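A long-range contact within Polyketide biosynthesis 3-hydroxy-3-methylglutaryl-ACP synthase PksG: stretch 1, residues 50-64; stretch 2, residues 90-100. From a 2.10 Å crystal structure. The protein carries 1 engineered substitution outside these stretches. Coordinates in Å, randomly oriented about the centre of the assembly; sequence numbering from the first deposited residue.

Stretch 1, residues 50-64: DPVTFGVNAAKPIID
Stretch 2 (90-100) SLSTYIHEYLG

Two helices, 51-64 and 91-99, pack with their N-to-C directions 44° apart (signed crossing angle -44°) and their axes 9.3 Å apart at closest approach. Helix 51-64 is kinked where the N of P61 and I62 has no bond to the turn before. The register is set by V52 and I95, whose CA atoms lie 5.8 Å apart. No hydrogen bond crosses the contact; the two stretches bury 495 Å² between them, both sides summed, and the closest contacts are mainly between apolar side chains.

S90 (chi1 p) caps the second helix: its OG accepts a weak bond from S92 N at 3.3 Å, while T93 OG1 donates to S90 O at 2.8 Å. L91 (m, t) points toward the first helix and packs on P51 and V52 at the start of that helix, with CD1 3.7 Å from P51 CB and CD2 3.6 Å from V52 CG2. That start is capped by D50 (chi1 p), whose OD1 accepts from T53 N at 2.8 Å.

Y94 (chi1 m, chi2 -61°) starts toward stretch 1 but its end leads away, so the closest pair is CB to V52 CG1, 3.7 Å. I95 (m, m) leaves sideways, yet its end comes nearer: CD1 sits 3.3 Å from V52 CG1 and 3.6 Å from V56 CG2. Both valines are t and one helical turn apart, and both touch this methyl. At G55 an ideal CB would be crowded by P51 O at 3.1 Å and would lie 3.5 Å from I95 CD1.

Y98 (chi1 m, chi2 87°) contributes CB, 4.4 Å from V56 CG2. L99 (m, t) has the largest covered area, 94 Å². L99 CD2 lies 4.1 Å from V56 CG1 and L99 CD1 4.0 Å from A59 CB, where the small alanine points toward it. I63 (m, m) reaches the backbone, CG2 to L99 O, 4.4 Å. K60 turns its end away, and its NZ forms a salt bridge with D64 OD2 at 3.0 Å. G100, with phi/psi 66/38, ends the helix in a Schellman motif; positive phi favours glycine.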

# COMPACT_ATOMS: atom_id res chain seq x y z
N ASP A 50 -7.26 18.21 -2.25
CA ASP A 50 -6.16 17.31 -2.12
C ASP A 50 -6.69 15.90 -2.36
O ASP A 50 -7.85 15.74 -2.71
CB ASP A 50 -5.46 17.51 -0.78
CG ASP A 50 -6.22 16.93 0.37
OD1 ASP A 50 -7.29 16.32 0.18
OD2 ASP A 50 -5.65 17.03 1.47
N PRO A 51 -5.84 14.88 -2.26
CA PRO A 51 -6.44 13.52 -2.44
C PRO A 51 -7.48 13.06 -1.45
O PRO A 51 -8.24 12.12 -1.75
CB PRO A 51 -5.22 12.62 -2.38
CG PRO A 51 -4.11 13.51 -2.84
CD PRO A 51 -4.38 14.86 -2.30
N VAL A 52 -7.46 13.58 -0.24
CA VAL A 52 -8.54 13.32 0.73
C VAL A 52 -9.87 13.92 0.25
O VAL A 52 -10.89 13.24 0.16
CB VAL A 52 -8.19 13.91 2.11
CG1 VAL A 52 -9.34 13.64 3.07
CG2 VAL A 52 -6.85 13.33 2.60
N THR A 53 -9.83 15.19 -0.13
CA THR A 53 -11.04 15.83 -0.59
C THR A 53 -11.56 15.09 -1.79
O THR A 53 -12.76 14.83 -1.87
CB THR A 53 -10.83 17.33 -0.93
OG1 THR A 53 -9.99 17.48 -2.07
CG2 THR A 53 -10.21 18.07 0.28
N PHE A 54 -10.64 14.73 -2.70
CA PHE A 54 -11.03 14.08 -3.95
C PHE A 54 -11.63 12.73 -3.62
O PHE A 54 -12.65 12.42 -4.20
CB PHE A 54 -9.87 13.89 -4.94
CG PHE A 54 -9.78 14.95 -5.98
CD1 PHE A 54 -9.41 16.22 -5.66
CD2 PHE A 54 -10.06 14.65 -7.32
CE1 PHE A 54 -9.33 17.22 -6.64
CE2 PHE A 54 -9.99 15.62 -8.31
CZ PHE A 54 -9.63 16.91 -7.97
N GLY A 55 -11.02 11.98 -2.69
CA GLY A 55 -11.53 10.66 -2.27
C GLY A 55 -12.87 10.71 -1.51
O GLY A 55 -13.78 9.88 -1.74
N VAL A 56 -12.99 11.63 -0.56
CA VAL A 56 -14.25 11.81 0.22
C VAL A 56 -15.36 12.19 -0.69
O VAL A 56 -16.41 11.54 -0.70
CB VAL A 56 -14.07 12.81 1.34
CG1 VAL A 56 -15.39 13.24 2.01
CG2 VAL A 56 -13.13 12.20 2.37
N ASN A 57 -15.09 13.12 -1.58
CA ASN A 57 -16.13 13.51 -2.57
C ASN A 57 -16.55 12.38 -3.50
O ASN A 57 -17.71 12.30 -3.84
CB ASN A 57 -15.68 14.74 -3.33
CG ASN A 57 -15.49 15.91 -2.41
OD1 ASN A 57 -16.19 16.03 -1.42
ND2 ASN A 57 -14.55 16.76 -2.70
N ALA A 58 -15.64 11.48 -3.87
CA ALA A 58 -16.08 10.32 -4.64
C ALA A 58 -16.90 9.35 -3.80
O ALA A 58 -17.86 8.78 -4.30
CB ALA A 58 -14.90 9.61 -5.32
N ALA A 59 -16.54 9.12 -2.55
CA ALA A 59 -17.20 8.03 -1.79
C ALA A 59 -18.49 8.45 -1.09
O ALA A 59 -19.40 7.63 -0.82
CB ALA A 59 -16.24 7.47 -0.76
N LYS A 60 -18.56 9.72 -0.79
CA LYS A 60 -19.67 10.29 -0.02
C LYS A 60 -21.03 9.86 -0.60
O LYS A 60 -21.91 9.34 0.16
CB LYS A 60 -19.45 11.80 0.10
CG LYS A 60 -20.61 12.66 0.67
CD LYS A 60 -20.53 12.82 2.18
CE LYS A 60 -21.22 14.09 2.64
NZ LYS A 60 -22.51 14.33 1.93
N PRO A 61 -21.22 9.99 -1.93
CA PRO A 61 -22.50 9.59 -2.46
C PRO A 61 -22.81 8.10 -2.31
O PRO A 61 -23.97 7.71 -2.20
CB PRO A 61 -22.42 10.04 -3.92
CG PRO A 61 -21.53 11.26 -3.88
CD PRO A 61 -20.48 10.83 -2.89
N ILE A 62 -21.77 7.27 -2.28
CA ILE A 62 -21.97 5.88 -2.01
C ILE A 62 -22.40 5.73 -0.58
O ILE A 62 -23.42 5.12 -0.30
CB ILE A 62 -20.71 5.06 -2.23
CG1 ILE A 62 -20.27 5.13 -3.69
CG2 ILE A 62 -21.02 3.61 -1.84
CD1 ILE A 62 -19.02 4.31 -3.98
N ILE A 63 -21.67 6.35 0.32
CA ILE A 63 -21.95 6.14 1.72
C ILE A 63 -23.35 6.72 2.06
O ILE A 63 -24.13 6.09 2.80
CB ILE A 63 -20.81 6.69 2.59
CG1 ILE A 63 -19.50 5.91 2.35
CG2 ILE A 63 -21.18 6.60 4.04
CD1 ILE A 63 -19.65 4.40 2.33
N ASP A 64 -23.70 7.86 1.47
CA ASP A 64 -25.02 8.45 1.75
C ASP A 64 -26.12 7.53 1.30
O ASP A 64 -27.16 7.49 1.94
CB ASP A 64 -25.19 9.82 1.12
CG ASP A 64 -24.36 10.85 1.79
OD1 ASP A 64 -23.80 10.53 2.86
OD2 ASP A 64 -24.25 11.98 1.26
N SER A 90 -1.27 7.39 6.15
CA SER A 90 -2.02 7.24 4.94
C SER A 90 -3.25 8.16 4.79
O SER A 90 -3.89 8.60 5.74
CB SER A 90 -2.50 5.78 4.76
OG SER A 90 -3.57 5.54 5.59
N LEU A 91 -3.58 8.40 3.54
CA LEU A 91 -4.78 9.12 3.22
C LEU A 91 -6.00 8.52 3.89
O LEU A 91 -6.99 9.25 4.14
CB LEU A 91 -4.97 9.12 1.70
CG LEU A 91 -3.93 9.87 0.91
CD1 LEU A 91 -4.01 9.61 -0.60
CD2 LEU A 91 -4.13 11.36 1.24
N SER A 92 -5.98 7.19 4.07
CA SER A 92 -7.14 6.48 4.60
C SER A 92 -7.57 6.91 6.03
O SER A 92 -8.72 6.70 6.43
CB SER A 92 -6.94 4.96 4.59
OG SER A 92 -6.84 4.47 3.25
N THR A 93 -6.64 7.46 6.81
CA THR A 93 -6.95 7.98 8.13
C THR A 93 -7.96 9.17 8.08
O THR A 93 -9.02 9.17 8.74
CB THR A 93 -5.67 8.35 8.88
OG1 THR A 93 -5.00 9.44 8.22
CG2 THR A 93 -4.68 7.14 9.02
N TYR A 94 -7.64 10.18 7.26
CA TYR A 94 -8.53 11.32 7.01
C TYR A 94 -9.83 10.93 6.31
O TYR A 94 -10.90 11.39 6.70
CB TYR A 94 -7.81 12.34 6.14
CG TYR A 94 -6.70 13.10 6.86
CD1 TYR A 94 -7.00 13.87 7.97
CD2 TYR A 94 -5.38 13.01 6.46
CE1 TYR A 94 -6.04 14.57 8.63
CE2 TYR A 94 -4.40 13.72 7.11
CZ TYR A 94 -4.74 14.51 8.20
OH TYR A 94 -3.81 15.26 8.90
N ILE A 95 -9.75 10.07 5.28
CA ILE A 95 -10.96 9.65 4.58
C ILE A 95 -11.92 8.97 5.55
O ILE A 95 -13.09 9.24 5.55
CB ILE A 95 -10.71 8.63 3.46
CG1 ILE A 95 -9.74 9.14 2.40
CG2 ILE A 95 -12.00 8.24 2.80
CD1 ILE A 95 -9.96 10.55 2.07
N HIS A 96 -11.40 8.08 6.38
CA HIS A 96 -12.19 7.40 7.38
C HIS A 96 -12.94 8.37 8.35
O HIS A 96 -14.12 8.20 8.63
CB HIS A 96 -11.26 6.47 8.15
CG HIS A 96 -11.89 5.82 9.31
ND1 HIS A 96 -12.47 4.57 9.24
CD2 HIS A 96 -12.04 6.22 10.59
CE1 HIS A 96 -12.95 4.23 10.41
NE2 HIS A 96 -12.68 5.20 11.26
N GLU A 97 -12.22 9.36 8.86
CA GLU A 97 -12.79 10.33 9.78
C GLU A 97 -13.95 11.10 9.14
O GLU A 97 -15.03 11.24 9.70
CB GLU A 97 -11.66 11.30 10.23
CG GLU A 97 -12.08 12.50 11.10
CD GLU A 97 -12.48 12.12 12.52
OE1 GLU A 97 -12.73 10.92 12.78
OE2 GLU A 97 -12.56 13.02 13.40
N TYR A 98 -13.73 11.66 7.97
CA TYR A 98 -14.75 12.55 7.40
C TYR A 98 -15.88 11.78 6.72
O TYR A 98 -16.92 12.36 6.41
CB TYR A 98 -14.11 13.55 6.45
CG TYR A 98 -13.32 14.62 7.17
CD1 TYR A 98 -12.00 14.42 7.50
CD2 TYR A 98 -13.92 15.83 7.51
CE1 TYR A 98 -11.27 15.37 8.19
CE2 TYR A 98 -13.19 16.82 8.19
CZ TYR A 98 -11.87 16.57 8.52
OH TYR A 98 -11.15 17.52 9.17
N LEU A 99 -15.66 10.50 6.42
CA LEU A 99 -16.78 9.62 6.05
C LEU A 99 -17.55 9.05 7.26
O LEU A 99 -18.64 8.51 7.08
CB LEU A 99 -16.33 8.46 5.21
CG LEU A 99 -15.79 8.84 3.83
CD1 LEU A 99 -15.31 7.61 3.10
CD2 LEU A 99 -16.83 9.56 2.98
N GLY A 100 -17.02 9.20 8.48
CA GLY A 100 -17.73 8.73 9.65
C GLY A 100 -17.85 7.25 9.65
O GLY A 100 -18.87 6.74 10.04